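Local structure of flavin-containing monooxygenase (Allium sativum, 6WPU) at residues L20-V25 with V357-R361; P65-P69 with P79-S83; P104-K108 with E122-Y126; Q201-Y207 with I290-Y296; W417-M421 with L445-A449. The protein uses bound FAD to oxygenate sulfur, probably converting S-allyl-L-cysteine to its S-oxide in garlic. All blocks are in the same frame, centred on the assembly; numbering follows the deposited sequence.

Interaction 1: L20-V25 with V357-R361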
# COMPACT_ATOMS: atom_id res chain seq x y z
N LEU A 20 -20.68 23.52 13.14
CA LEU A 20 -19.82 22.36 13.13
C LEU A 20 -19.42 21.97 14.55
O LEU A 20 -19.70 22.67 15.53
CB LEU A 20 -18.58 22.62 12.27
CG LEU A 20 -18.83 22.71 10.76
CD1 LEU A 20 -17.56 22.39 9.97
CD2 LEU A 20 -19.97 21.79 10.34
N VAL A 21 -18.76 20.83 14.66
CA VAL A 21 -18.28 20.30 15.93
C VAL A 21 -16.80 19.99 15.79
O VAL A 21 -16.36 19.47 14.75
CB VAL A 21 -19.10 19.05 16.34
CG1 VAL A 21 -18.30 18.16 17.26
CG2 VAL A 21 -20.37 19.49 17.03
N THR A 22 -16.02 20.35 16.80
CA THR A 22 -14.59 20.07 16.80
C THR A 22 -14.33 18.87 17.70
O THR A 22 -14.86 18.79 18.82
CB THR A 22 -13.78 21.31 17.23
OG1 THR A 22 -12.38 20.99 17.28
CG2 THR A 22 -14.22 21.81 18.58
N ARG A 23 -13.58 17.90 17.19
CA ARG A 23 -13.21 16.69 17.91
C ARG A 23 -11.69 16.65 18.05
O ARG A 23 -10.96 17.28 17.28
CB ARG A 23 -13.68 15.41 17.19
CG ARG A 23 -15.19 15.27 17.11
CD ARG A 23 -15.81 15.40 18.48
NE ARG A 23 -17.24 15.10 18.45
CZ ARG A 23 -18.10 15.49 19.38
NH1 ARG A 23 -17.69 16.21 20.42
NH2 ARG A 23 -19.39 15.16 19.27
N HIS A 24 -11.23 15.91 19.06
CA HIS A 24 -9.82 15.65 19.27
C HIS A 24 -9.53 14.21 18.82
O HIS A 24 -10.10 13.26 19.37
CB HIS A 24 -9.44 15.88 20.73
CG HIS A 24 -7.97 15.76 20.99
ND1 HIS A 24 -7.04 16.53 20.34
CD2 HIS A 24 -7.28 14.93 21.81
CE1 HIS A 24 -5.83 16.19 20.76
NE2 HIS A 24 -5.95 15.23 21.66
N VAL A 25 -8.65 14.06 17.83
CA VAL A 25 -8.53 12.83 17.05
C VAL A 25 -7.08 12.34 17.03
O VAL A 25 -6.16 13.12 16.77
CB VAL A 25 -9.02 13.03 15.61
CG1 VAL A 25 -9.05 11.68 14.85
CG2 VAL A 25 -10.40 13.71 15.63
N VAL A 357 -17.60 13.91 8.56
CA VAL A 357 -18.47 13.15 9.45
C VAL A 357 -18.23 13.55 10.91
O VAL A 357 -19.16 13.89 11.64
CB VAL A 357 -18.27 11.63 9.23
CG1 VAL A 357 -18.95 10.84 10.34
CG2 VAL A 357 -18.78 11.21 7.87
N LEU A 358 -16.96 13.53 11.34
CA LEU A 358 -16.64 13.86 12.73
C LEU A 358 -17.11 15.26 13.11
O LEU A 358 -17.49 15.48 14.27
CB LEU A 358 -15.13 13.73 12.97
CG LEU A 358 -14.65 12.27 13.00
CD1 LEU A 358 -13.15 12.19 13.12
CD2 LEU A 358 -15.34 11.53 14.14
N SER A 359 -17.08 16.20 12.17
CA SER A 359 -17.51 17.57 12.44
C SER A 359 -19.02 17.73 12.38
O SER A 359 -19.51 18.83 12.66
CB SER A 359 -16.87 18.54 11.44
OG SER A 359 -17.56 18.51 10.20
N GLY A 360 -19.76 16.69 12.02
CA GLY A 360 -21.19 16.81 11.87
C GLY A 360 -21.65 17.46 10.59
O GLY A 360 -22.86 17.56 10.37
N ARG A 361 -20.73 17.90 9.73
CA ARG A 361 -21.13 18.55 8.49
C ARG A 361 -21.90 17.58 7.58
O ARG A 361 -22.81 17.98 6.86
CB ARG A 361 -19.91 19.11 7.77
CG ARG A 361 -20.20 19.60 6.36
CD ARG A 361 -19.20 20.62 5.90
NE ARG A 361 -17.87 20.05 5.67
CZ ARG A 361 -17.53 19.33 4.60
NH1 ARG A 361 -18.43 19.05 3.66
NH2 ARG A 361 -16.29 18.87 4.48
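V25 and L358 meet tip to tip, V25 CG2 lying 4.0 Å from L358 CD1, at the inner end of a contact that runs outward to solvent. Both are buried, and both also touch A175 of strand 175-178, the neighbour of strand 24-28 in the parallel sheet, so the C-terminal end of helix 343-358 is packed against the first strand of the FAD-binding, Rossmann-type sheet. Further out the contact becomes more open to solvent. R23 brings only CG near the carbonyl, 3.7 Å from L358 O. At the exposed end L20 CG stands anti to the carbonyl carbon (chi1 -70°), which lays CD2 alongside R361 CB at 3.7 Å. The chain leaves the helix through a Schellman motif, with G360 at positive phi, and S359 OG accepts from R361 N in an ST turn (3.3 Å); this hydroxyl also bonds to E44, which forms a salt bridge with R361. One hydrogen bond joins the segments, V21 N to S359 O at 2.9 Å, and it is bent, 139° at the hydrogen. The chemistry thus implies a seam fixed by backbone polarity at the helix terminus and sealed by aliphatic carbon on its buried side.

Interaction 2: P65-P69 with P79-S83. With FAD (flavin-adenine dinucleotide), chain B.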
# COMPACT_ATOMS: atom_id res chain seq x y z
N PRO A 65 18.38 0.53 3.35
CA PRO A 65 19.06 -0.74 3.08
C PRO A 65 18.89 -1.75 4.20
O PRO A 65 19.25 -2.91 4.01
CB PRO A 65 20.54 -0.34 2.92
CG PRO A 65 20.59 1.14 3.07
CD PRO A 65 19.33 1.59 3.73
N ASP A 66 18.37 -1.33 5.36
CA ASP A 66 18.07 -2.26 6.44
C ASP A 66 17.12 -3.33 5.95
O ASP A 66 16.20 -3.05 5.17
CB ASP A 66 17.39 -1.55 7.63
CG ASP A 66 18.29 -0.52 8.31
OD1 ASP A 66 19.48 -0.40 7.96
OD2 ASP A 66 17.77 0.17 9.22
N THR A 67 17.33 -4.56 6.42
CA THR A 67 16.40 -5.66 6.20
C THR A 67 16.23 -6.42 7.51
O THR A 67 17.02 -6.29 8.44
CB THR A 67 16.88 -6.63 5.12
OG1 THR A 67 18.13 -7.19 5.52
CG2 THR A 67 17.05 -5.93 3.80
N GLU A 68 15.19 -7.24 7.56
CA GLU A 68 14.93 -7.95 8.80
C GLU A 68 15.89 -9.13 8.94
O GLU A 68 16.29 -9.74 7.95
CB GLU A 68 13.48 -8.40 8.85
CG GLU A 68 12.55 -7.16 8.91
CD GLU A 68 11.06 -7.46 8.95
OE1 GLU A 68 10.67 -8.66 9.02
OE2 GLU A 68 10.27 -6.47 8.92
N PRO A 69 16.31 -9.45 10.17
CA PRO A 69 17.29 -10.54 10.36
C PRO A 69 16.78 -11.89 9.86
O PRO A 69 17.59 -12.73 9.45
CB PRO A 69 17.53 -10.55 11.87
CG PRO A 69 17.05 -9.23 12.35
CD PRO A 69 15.97 -8.78 11.43
N PRO A 79 13.13 -8.02 14.84
CA PRO A 79 13.02 -6.58 14.55
C PRO A 79 12.29 -6.39 13.23
O PRO A 79 12.44 -7.18 12.30
CB PRO A 79 14.47 -6.10 14.46
CG PRO A 79 15.29 -7.17 15.07
CD PRO A 79 14.54 -8.46 14.95
N ILE A 80 11.48 -5.33 13.17
CA ILE A 80 10.66 -5.05 12.00
C ILE A 80 11.29 -3.90 11.22
O ILE A 80 11.63 -2.87 11.80
CB ILE A 80 9.21 -4.70 12.40
CG1 ILE A 80 8.56 -5.85 13.18
CG2 ILE A 80 8.36 -4.37 11.15
CD1 ILE A 80 8.63 -7.21 12.43
N VAL A 81 11.44 -4.08 9.91
CA VAL A 81 11.78 -2.99 9.01
C VAL A 81 10.50 -2.59 8.29
O VAL A 81 9.82 -3.44 7.71
CB VAL A 81 12.88 -3.39 8.01
CG1 VAL A 81 13.18 -2.24 7.08
CG2 VAL A 81 14.15 -3.80 8.75
N HIS A 82 10.14 -1.32 8.33
CA HIS A 82 8.81 -0.95 7.85
C HIS A 82 8.75 -0.90 6.33
O HIS A 82 7.81 -1.42 5.71
CB HIS A 82 8.35 0.40 8.41
CG HIS A 82 7.02 0.82 7.85
ND1 HIS A 82 5.82 0.45 8.43
CD2 HIS A 82 6.70 1.49 6.72
CE1 HIS A 82 4.82 0.91 7.70
NE2 HIS A 82 5.33 1.55 6.66
N SER A 83 9.77 -0.31 5.69
CA SER A 83 9.75 -0.17 4.23
C SER A 83 10.12 -1.45 3.49
O SER A 83 11.05 -2.18 3.87
CB SER A 83 10.71 0.95 3.81
OG SER A 83 10.64 1.11 2.40
PA FAD B . 2.83 3.50 4.93
O1A FAD B . 3.68 4.18 3.85
O2A FAD B . 3.11 2.15 5.35
O5B FAD B . 2.87 4.24 6.25
C5B FAD B . 2.38 3.80 7.51
C4B FAD B . 3.09 4.55 8.66
O4B FAD B . 2.57 4.26 9.93
C3B FAD B . 4.57 4.29 8.71
O3B FAD B . 5.28 5.48 8.74
C2B FAD B . 4.77 3.53 9.98
O2B FAD B . 6.00 3.77 10.56
C1B FAD B . 3.65 4.07 10.81
N9A FAD B . 3.21 3.17 11.86
C8A FAD B . 2.91 1.82 11.69
N7A FAD B . 2.54 1.30 12.87
C5A FAD B . 2.61 2.28 13.86
C6A FAD B . 2.36 2.30 15.23
N6A FAD B . 1.91 1.12 15.93
N1A FAD B . 2.50 3.45 15.91
C2A FAD B . 2.92 4.60 15.30
N3A FAD B . 3.18 4.62 13.98
C4A FAD B . 3.03 3.49 13.23
N1 FAD B . 1.79 3.94 -4.66
C2 FAD B . 1.93 4.95 -5.68
O2 FAD B . 1.10 6.02 -5.70
N3 FAD B . 2.83 4.78 -6.71
C4 FAD B . 3.67 3.69 -6.72
O4 FAD B . 4.58 3.51 -7.71
C4X FAD B . 3.73 2.76 -5.58
N5 FAD B . 4.74 1.81 -5.49
C5X FAD B . 4.79 0.98 -4.38
C6 FAD B . 5.80 0.01 -4.30
C7 FAD B . 5.86 -0.82 -3.19
C7M FAD B . 6.94 -1.86 -3.12
C8 FAD B . 4.93 -0.69 -2.16
C8M FAD B . 4.96 -1.57 -0.95
C9 FAD B . 3.92 0.27 -2.24
C9A FAD B . 3.85 1.10 -3.35
N10 FAD B . 2.82 2.11 -3.42
C10 FAD B . 2.75 2.95 -4.53
C1' FAD B . 1.81 2.21 -2.35
C2' FAD B . 2.16 2.89 -1.05
O2' FAD B . 1.85 2.05 -0.02
C3' FAD B . 1.25 4.10 -0.97
O3' FAD B . 1.78 4.94 -1.91
C4' FAD B . 1.23 4.82 0.38
O4' FAD B . 2.54 5.02 0.76
C5' FAD B . 0.43 4.15 1.50
O5' FAD B . 0.90 4.81 2.64
P FAD B . 0.46 4.65 4.15
O1P FAD B . 0.56 6.00 4.94
O2P FAD B . -0.94 3.91 4.08
O3P FAD B . 1.36 3.35 4.63
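E68 reaches across to V81, whose backbone N donates to E68 OE2 at 2.8 Å; the N-H comes to the anti side of the carboxylate, 24° out of its plane. With CG anti to the carbonyl carbon (chi1 -66°) and the chain extended beyond it, the E68 side chain runs past P79, CG lying 3.4 Å from P79 O. Its apolar part serves as a surface for V81 CG2, which packs 3.7 Å from E68 CG and 3.6 Å from T67 C. At the outer end the P69 and P79 rings cross obliquely, P69 CG to P79 CD 3.7 Å. Both segments belong to the long irregular excursion between strand 47-52 and helix 95-98 of the flavin-binding monooxygenase fold, and the second carries a residue of the FAD pocket. This is H82: in the conformer described here it donates from NE2 to FAD O2A at 2.6 Å, the oxygen lying in the ring plane, while one face of the imidazole lies against ribose carbon C2B, 3.4 Å above the plane. In the second shell, R78 forms a salt bridge with E68 OE1, which S73 also bonds, and H205 NE2 bonds E68 OE2.

Interaction 3: P104-K108 with E122-Y126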
# COMPACT_ATOMS: atom_id res chain seq x y z
N PRO A 104 -0.31 19.03 -6.96
CA PRO A 104 0.17 18.23 -8.10
C PRO A 104 1.60 17.74 -7.90
O PRO A 104 2.47 18.49 -7.46
CB PRO A 104 0.08 19.20 -9.28
CG PRO A 104 -1.02 20.15 -8.88
CD PRO A 104 -0.87 20.32 -7.39
N PHE A 105 1.83 16.48 -8.25
CA PHE A 105 3.15 15.86 -8.12
C PHE A 105 4.00 16.23 -9.35
O PHE A 105 4.46 15.38 -10.12
CB PHE A 105 3.00 14.35 -7.95
CG PHE A 105 4.30 13.60 -7.69
CD1 PHE A 105 5.48 14.27 -7.37
CD2 PHE A 105 4.33 12.21 -7.77
CE1 PHE A 105 6.66 13.57 -7.15
CE2 PHE A 105 5.51 11.50 -7.55
CZ PHE A 105 6.68 12.18 -7.24
N VAL A 106 4.20 17.54 -9.52
CA VAL A 106 4.98 18.04 -10.65
C VAL A 106 6.45 18.07 -10.28
O VAL A 106 6.83 17.81 -9.13
CB VAL A 106 4.49 19.44 -11.10
CG1 VAL A 106 3.12 19.33 -11.75
CG2 VAL A 106 4.46 20.43 -9.94
N GLU A 107 7.29 18.36 -11.26
CA GLU A 107 8.72 18.51 -11.04
C GLU A 107 9.00 19.67 -10.08
O GLU A 107 8.21 20.61 -9.97
CB GLU A 107 9.43 18.75 -12.38
CG GLU A 107 9.36 17.58 -13.38
CD GLU A 107 7.98 17.37 -14.04
OE1 GLU A 107 7.01 18.08 -13.68
OE2 GLU A 107 7.88 16.48 -14.91
N LYS A 108 10.12 19.58 -9.37
CA LYS A 108 10.62 20.73 -8.62
C LYS A 108 11.00 21.86 -9.57
O LYS A 108 11.19 21.65 -10.78
CB LYS A 108 11.84 20.33 -7.77
CG LYS A 108 11.59 19.24 -6.75
CD LYS A 108 12.56 19.35 -5.58
CE LYS A 108 13.76 18.44 -5.74
NZ LYS A 108 14.82 18.80 -4.76
N GLU A 122 12.18 10.72 -5.16
CA GLU A 122 11.38 11.85 -5.60
C GLU A 122 10.01 11.84 -4.94
O GLU A 122 9.45 12.90 -4.65
CB GLU A 122 11.26 11.84 -7.13
CG GLU A 122 10.54 13.03 -7.74
CD GLU A 122 11.38 14.32 -7.82
OE1 GLU A 122 10.82 15.35 -8.24
OE2 GLU A 122 12.58 14.30 -7.46
N VAL A 123 9.46 10.65 -4.68
CA VAL A 123 8.16 10.59 -4.01
C VAL A 123 8.31 11.01 -2.56
O VAL A 123 7.47 11.76 -2.03
CB VAL A 123 7.57 9.17 -4.13
CG1 VAL A 123 6.20 9.11 -3.47
CG2 VAL A 123 7.50 8.75 -5.57
N LEU A 124 9.38 10.56 -1.90
CA LEU A 124 9.61 10.96 -0.52
C LEU A 124 9.76 12.47 -0.40
O LEU A 124 9.19 13.10 0.51
CB LEU A 124 10.84 10.26 0.05
CG LEU A 124 11.17 10.62 1.51
CD1 LEU A 124 10.07 10.11 2.42
CD2 LEU A 124 12.52 10.05 1.93
N ASP A 125 10.52 13.08 -1.31
CA ASP A 125 10.68 14.53 -1.29
C ASP A 125 9.33 15.21 -1.46
O ASP A 125 9.05 16.22 -0.81
CB ASP A 125 11.67 14.96 -2.37
CG ASP A 125 11.97 16.47 -2.33
OD1 ASP A 125 12.42 16.96 -1.27
OD2 ASP A 125 11.77 17.15 -3.35
N TYR A 126 8.47 14.65 -2.32
CA TYR A 126 7.13 15.19 -2.50
C TYR A 126 6.34 15.15 -1.19
O TYR A 126 5.72 16.14 -0.80
CB TYR A 126 6.43 14.41 -3.61
CG TYR A 126 4.95 14.68 -3.77
CD1 TYR A 126 4.50 15.81 -4.44
CD2 TYR A 126 4.01 13.80 -3.27
CE1 TYR A 126 3.14 16.06 -4.60
CE2 TYR A 126 2.66 14.03 -3.42
CZ TYR A 126 2.23 15.15 -4.09
OH TYR A 126 0.88 15.37 -4.23
O HOH W 1 11.89 17.32 -9.69
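An inverse gamma turn centred on F105 presses an aromatic ring onto helix 120-133 of the flavin-binding monooxygenase fold. F105 CG is anti to the backbone N (chi1 -176°), which carries the ring across Y126 toward V123. The F105 and Y126 rings meet obliquely, planes 36° apart and centroids 4.5 Å apart, with F105 CB over the Y126 face in a CH-pi contact. Beyond them F105 CZ reaches V123 CG2 at 3.9 Å. R95 makes a cation-pi contact with F105 and a salt bridge with E122, whose OE2 accepts from D113 N; Y126 OH is bonded to Y103 O. Toward the partly exposed side, K108 and D125 approach from opposite directions in a long salt bridge, NZ to OD2 3.7 Å. The K108 methylenes pass nearer than its charge, CD lying 3.2 Å from D125 OD2. A water joins the K108 backbone to the E122 carboxylate, accepting from K108 N at 2.9 Å and donating to E122 OE1 at 2.7 Å.

Interaction 4: Q201-Y207 with I290-Y296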
# COMPACT_ATOMS: atom_id res chain seq x y z
N GLN A 201 15.64 -19.11 1.08
CA GLN A 201 14.25 -18.69 0.97
C GLN A 201 14.12 -17.32 1.59
O GLN A 201 14.62 -17.09 2.70
CB GLN A 201 13.34 -19.68 1.69
CG GLN A 201 12.28 -20.31 0.85
CD GLN A 201 11.22 -21.01 1.68
OE1 GLN A 201 10.02 -20.76 1.51
NE2 GLN A 201 11.65 -21.89 2.58
N MET A 202 13.46 -16.39 0.89
CA MET A 202 13.26 -15.04 1.40
C MET A 202 11.95 -14.47 0.87
O MET A 202 11.39 -14.96 -0.11
CB MET A 202 14.42 -14.11 1.01
CG MET A 202 14.59 -14.00 -0.51
SD MET A 202 15.88 -12.84 -1.00
CE MET A 202 15.24 -11.29 -0.33
N HIS A 203 11.47 -13.43 1.55
CA HIS A 203 10.34 -12.64 1.09
C HIS A 203 10.88 -11.36 0.47
O HIS A 203 11.91 -10.83 0.90
CB HIS A 203 9.38 -12.31 2.25
CG HIS A 203 8.06 -11.77 1.80
ND1 HIS A 203 7.86 -10.43 1.52
CD2 HIS A 203 6.87 -12.38 1.56
CE1 HIS A 203 6.61 -10.25 1.13
NE2 HIS A 203 5.99 -11.42 1.14
N SER A 204 10.21 -10.88 -0.57
CA SER A 204 10.62 -9.65 -1.24
C SER A 204 10.61 -8.45 -0.31
O SER A 204 11.21 -7.42 -0.64
CB SER A 204 9.69 -9.35 -2.42
OG SER A 204 8.36 -9.14 -1.97
N HIS A 205 9.92 -8.54 0.84
CA HIS A 205 10.00 -7.47 1.83
C HIS A 205 11.44 -7.15 2.18
O HIS A 205 11.75 -6.01 2.53
CB HIS A 205 9.24 -7.87 3.09
CG HIS A 205 9.30 -6.85 4.19
ND1 HIS A 205 8.73 -5.60 4.07
CD2 HIS A 205 9.84 -6.90 5.43
CE1 HIS A 205 8.93 -4.92 5.19
NE2 HIS A 205 9.59 -5.69 6.03
N ASN A 206 12.34 -8.12 2.06
CA ASN A 206 13.74 -7.90 2.38
C ASN A 206 14.61 -7.72 1.13
O ASN A 206 15.84 -7.72 1.24
CB ASN A 206 14.25 -9.06 3.25
CG ASN A 206 13.53 -9.11 4.58
OD1 ASN A 206 13.50 -8.12 5.31
ND2 ASN A 206 12.92 -10.25 4.90
N TYR A 207 14.00 -7.54 -0.05
CA TYR A 207 14.80 -7.36 -1.25
C TYR A 207 15.22 -5.90 -1.37
O TYR A 207 14.38 -5.00 -1.26
CB TYR A 207 14.06 -7.80 -2.52
CG TYR A 207 14.91 -7.47 -3.72
CD1 TYR A 207 16.08 -8.21 -3.99
CD2 TYR A 207 14.62 -6.39 -4.54
CE1 TYR A 207 16.91 -7.90 -5.06
CE2 TYR A 207 15.45 -6.07 -5.63
CZ TYR A 207 16.59 -6.83 -5.87
OH TYR A 207 17.41 -6.52 -6.92
N ILE A 290 14.93 -18.79 -3.67
CA ILE A 290 13.50 -18.63 -3.96
C ILE A 290 13.02 -17.41 -3.21
O ILE A 290 13.19 -17.32 -1.99
CB ILE A 290 12.69 -19.87 -3.55
CG1 ILE A 290 13.12 -21.10 -4.36
CG2 ILE A 290 11.20 -19.59 -3.75
CD1 ILE A 290 12.45 -22.37 -3.92
N MET A 291 12.43 -16.45 -3.93
CA MET A 291 11.91 -15.23 -3.32
C MET A 291 10.39 -15.22 -3.46
O MET A 291 9.88 -15.35 -4.58
CB MET A 291 12.53 -13.99 -3.95
CG MET A 291 11.94 -12.68 -3.37
SD MET A 291 12.47 -11.17 -4.21
CE MET A 291 14.25 -11.42 -4.38
N HIS A 292 9.68 -15.10 -2.34
CA HIS A 292 8.22 -14.91 -2.39
C HIS A 292 7.93 -13.43 -2.65
O HIS A 292 8.23 -12.59 -1.80
CB HIS A 292 7.54 -15.32 -1.09
CG HIS A 292 7.83 -16.72 -0.64
ND1 HIS A 292 6.83 -17.63 -0.38
CD2 HIS A 292 9.00 -17.35 -0.37
CE1 HIS A 292 7.37 -18.77 0.01
NE2 HIS A 292 8.68 -18.63 0.03
N CYS A 293 7.38 -13.11 -3.82
CA CYS A 293 6.84 -11.76 -4.04
C CYS A 293 5.31 -11.83 -4.00
O CYS A 293 4.61 -11.45 -4.92
CB CYS A 293 7.35 -11.18 -5.37
SG CYS A 293 7.24 -9.32 -5.51
N THR A 294 4.82 -12.35 -2.87
CA THR A 294 3.43 -12.71 -2.70
C THR A 294 2.65 -11.70 -1.85
O THR A 294 1.52 -11.99 -1.46
CB THR A 294 3.36 -14.10 -2.07
OG1 THR A 294 4.42 -14.23 -1.11
CG2 THR A 294 3.53 -15.19 -3.15
N GLY A 295 3.22 -10.54 -1.57
CA GLY A 295 2.47 -9.47 -0.93
C GLY A 295 2.41 -9.56 0.58
O GLY A 295 3.25 -10.18 1.25
N TYR A 296 1.37 -8.93 1.13
CA TYR A 296 1.32 -8.61 2.54
C TYR A 296 -0.07 -8.87 3.10
O TYR A 296 -1.02 -9.16 2.37
CB TYR A 296 1.74 -7.15 2.78
CG TYR A 296 3.15 -6.92 2.32
CD1 TYR A 296 4.22 -7.07 3.20
CD2 TYR A 296 3.42 -6.57 1.00
CE1 TYR A 296 5.52 -6.88 2.79
CE2 TYR A 296 4.73 -6.38 0.57
CZ TYR A 296 5.77 -6.54 1.46
OH TYR A 296 7.07 -6.37 1.04
O HOH W 2 7.83 -6.50 -1.60
O HOH W 3 5.63 -9.14 -2.10
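Q201 and H292 pair across two parallel strands, 200-203 and 289-292, of the mixed sheet: H292 NE2 donates to Q201 OE1 at 2.9 Å, on a lone pair in the carbonyl plane, and H292 ND1 bonds A189. The backbone ladder runs M202 N to I290 O, H292 N to M202 O and S204 N to H292 O. At the last bridged pair, H203 with H292, CG of H203 is anti to the backbone N (chi1 -167°), which carries the ring to G295 and Y296: ND1 accepts from H205 N at 2.9 Å, NE2 gives a weak bond to G295 O, and the ring edge faces Y296. A leucine in place of H203 would probably leave H205 N and G295 O without these partners. On the other sheet face M291 CE touches Y207 CD1 at 3.7 Å, while its SD lies obliquely 5.2 Å from the Y207 ring centroid, a Met-aromatic contact. Y296 OH bonds S84. Two waters meet S204 OG, one accepting from G295 N, the other 2.8 Å from Y296 OH.

Interaction 5: W417-M421 with L445-A449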
# COMPACT_ATOMS: atom_id res chain seq x y z
N TRP A 417 -8.76 13.10 -17.37
CA TRP A 417 -7.40 12.74 -17.78
C TRP A 417 -6.77 11.75 -16.80
O TRP A 417 -5.95 10.92 -17.20
CB TRP A 417 -6.53 14.00 -17.91
CG TRP A 417 -6.28 14.75 -16.63
CD1 TRP A 417 -6.88 15.91 -16.23
CD2 TRP A 417 -5.36 14.39 -15.57
NE1 TRP A 417 -6.40 16.29 -15.00
CE2 TRP A 417 -5.47 15.38 -14.57
CE3 TRP A 417 -4.45 13.34 -15.39
CZ2 TRP A 417 -4.71 15.34 -13.39
CZ3 TRP A 417 -3.71 13.29 -14.21
CH2 TRP A 417 -3.84 14.29 -13.23
N ARG A 418 -7.16 11.80 -15.52
CA ARG A 418 -6.56 10.91 -14.53
C ARG A 418 -7.12 9.51 -14.67
O ARG A 418 -6.38 8.53 -14.53
CB ARG A 418 -6.77 11.46 -13.11
CG ARG A 418 -5.72 10.97 -12.10
CD ARG A 418 -6.07 11.34 -10.65
NE ARG A 418 -5.98 12.77 -10.33
CZ ARG A 418 -5.04 13.31 -9.55
NH1 ARG A 418 -4.09 12.54 -9.03
NH2 ARG A 418 -5.06 14.62 -9.28
N ARG A 419 -8.42 9.39 -14.95
CA ARG A 419 -8.98 8.08 -15.26
C ARG A 419 -8.31 7.48 -16.49
O ARG A 419 -7.93 6.31 -16.50
CB ARG A 419 -10.49 8.18 -15.48
CG ARG A 419 -11.34 8.26 -14.20
CD ARG A 419 -12.79 8.43 -14.57
NE ARG A 419 -13.70 8.53 -13.43
CZ ARG A 419 -14.35 7.49 -12.91
NH1 ARG A 419 -14.16 6.27 -13.42
NH2 ARG A 419 -15.16 7.65 -11.88
N LEU A 420 -8.13 8.30 -17.53
CA LEU A 420 -7.57 7.80 -18.78
C LEU A 420 -6.09 7.44 -18.63
O LEU A 420 -5.64 6.43 -19.18
CB LEU A 420 -7.77 8.84 -19.89
CG LEU A 420 -9.22 9.11 -20.30
CD1 LEU A 420 -9.29 10.25 -21.31
CD2 LEU A 420 -9.88 7.84 -20.85
N MET A 421 -5.32 8.26 -17.90
CA MET A 421 -3.92 7.93 -17.69
C MET A 421 -3.78 6.60 -16.97
O MET A 421 -2.91 5.78 -17.31
CB MET A 421 -3.22 9.02 -16.90
CG MET A 421 -2.55 10.11 -17.71
SD MET A 421 -1.58 11.15 -16.58
CE MET A 421 -1.38 12.62 -17.58
N LEU A 445 -2.64 13.44 -22.75
CA LEU A 445 -3.16 13.43 -21.38
C LEU A 445 -2.27 14.22 -20.44
O LEU A 445 -2.77 14.85 -19.50
CB LEU A 445 -3.31 11.99 -20.89
CG LEU A 445 -4.14 11.05 -21.76
CD1 LEU A 445 -4.17 9.67 -21.12
CD2 LEU A 445 -5.54 11.59 -21.98
N VAL A 446 -0.95 14.20 -20.66
CA VAL A 446 -0.06 15.04 -19.87
C VAL A 446 -0.42 16.51 -20.05
O VAL A 446 -0.49 17.27 -19.08
CB VAL A 446 1.41 14.78 -20.24
CG1 VAL A 446 2.31 15.80 -19.56
CG2 VAL A 446 1.82 13.36 -19.82
N ALA A 447 -0.66 16.91 -21.30
CA ALA A 447 -1.08 18.28 -21.59
C ALA A 447 -2.31 18.66 -20.78
O ALA A 447 -2.34 19.71 -20.12
CB ALA A 447 -1.35 18.43 -23.09
N GLN A 448 -3.34 17.81 -20.79
CA GLN A 448 -4.55 18.06 -20.00
C GLN A 448 -4.23 18.18 -18.52
O GLN A 448 -4.70 19.10 -17.84
CB GLN A 448 -5.58 16.96 -20.23
CG GLN A 448 -6.15 16.91 -21.63
CD GLN A 448 -7.66 16.90 -21.64
OE1 GLN A 448 -8.28 16.15 -22.40
NE2 GLN A 448 -8.27 17.73 -20.79
N ALA A 449 -3.44 17.23 -17.98
CA ALA A 449 -3.14 17.25 -16.56
C ALA A 449 -2.48 18.56 -16.16
O ALA A 449 -2.86 19.18 -15.16
CB ALA A 449 -2.25 16.06 -16.18
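W417 lies flat against A449 where helix 416-431 crosses helix 443-453, their local axes 9.6 Å apart and 148° between directions, a near-antiparallel pair. From CB, which touches Q448 CB at 3.9 Å, the side chain turns between its backbone N and carbonyl carbon (chi1 66°), laying the indole along the second helix. CG and CD1 pass the A449 backbone, NE1 nears A449 CA at 3.7 Å and bonds T452 weakly, and the six-membered ring receives the A449 methyl over its centre: CB stands 3.4 Å from the centroid, 5° off the normal, a CH-pi contact. R418 CB lies over the opposite face. A glycine in place of W417 would probably open a gap beside A449 and deprive its methyl of an aromatic partner. M421 slides past L445 in the opposite direction, CG to L445 CB 3.8 Å, and its CE ends 3.8 Å from A449 CB; L420 CB adds L445 CD1 at 3.9 Å. With no hydrogen bond between these two segments, the helix pairing here depends on dispersion and shape.

The five contacts lie at different distances from the FAD and form no single cluster. Interaction 2 approaches it most directly, since it holds the pocket residue H82. Interactions 2 and 4 are the one pair that touch: N206 OD1 of interaction 4 bonds E68 N at 2.9 Å. Interaction 4 brings Y296 to about 5 Å from the cofactor, and interaction 3 brings V123 to about 6 Å. Interactions 3 and 5 are neighbours, nearest atoms about 6 Å apart, with F453 touching both P104 and W417. Interaction 1 stands apart, its V25 side chain about 14 Å from FAD and its centre about 42 Å from that of interaction 4; its loop encloses interactions 2, 3 and 4 along the chain.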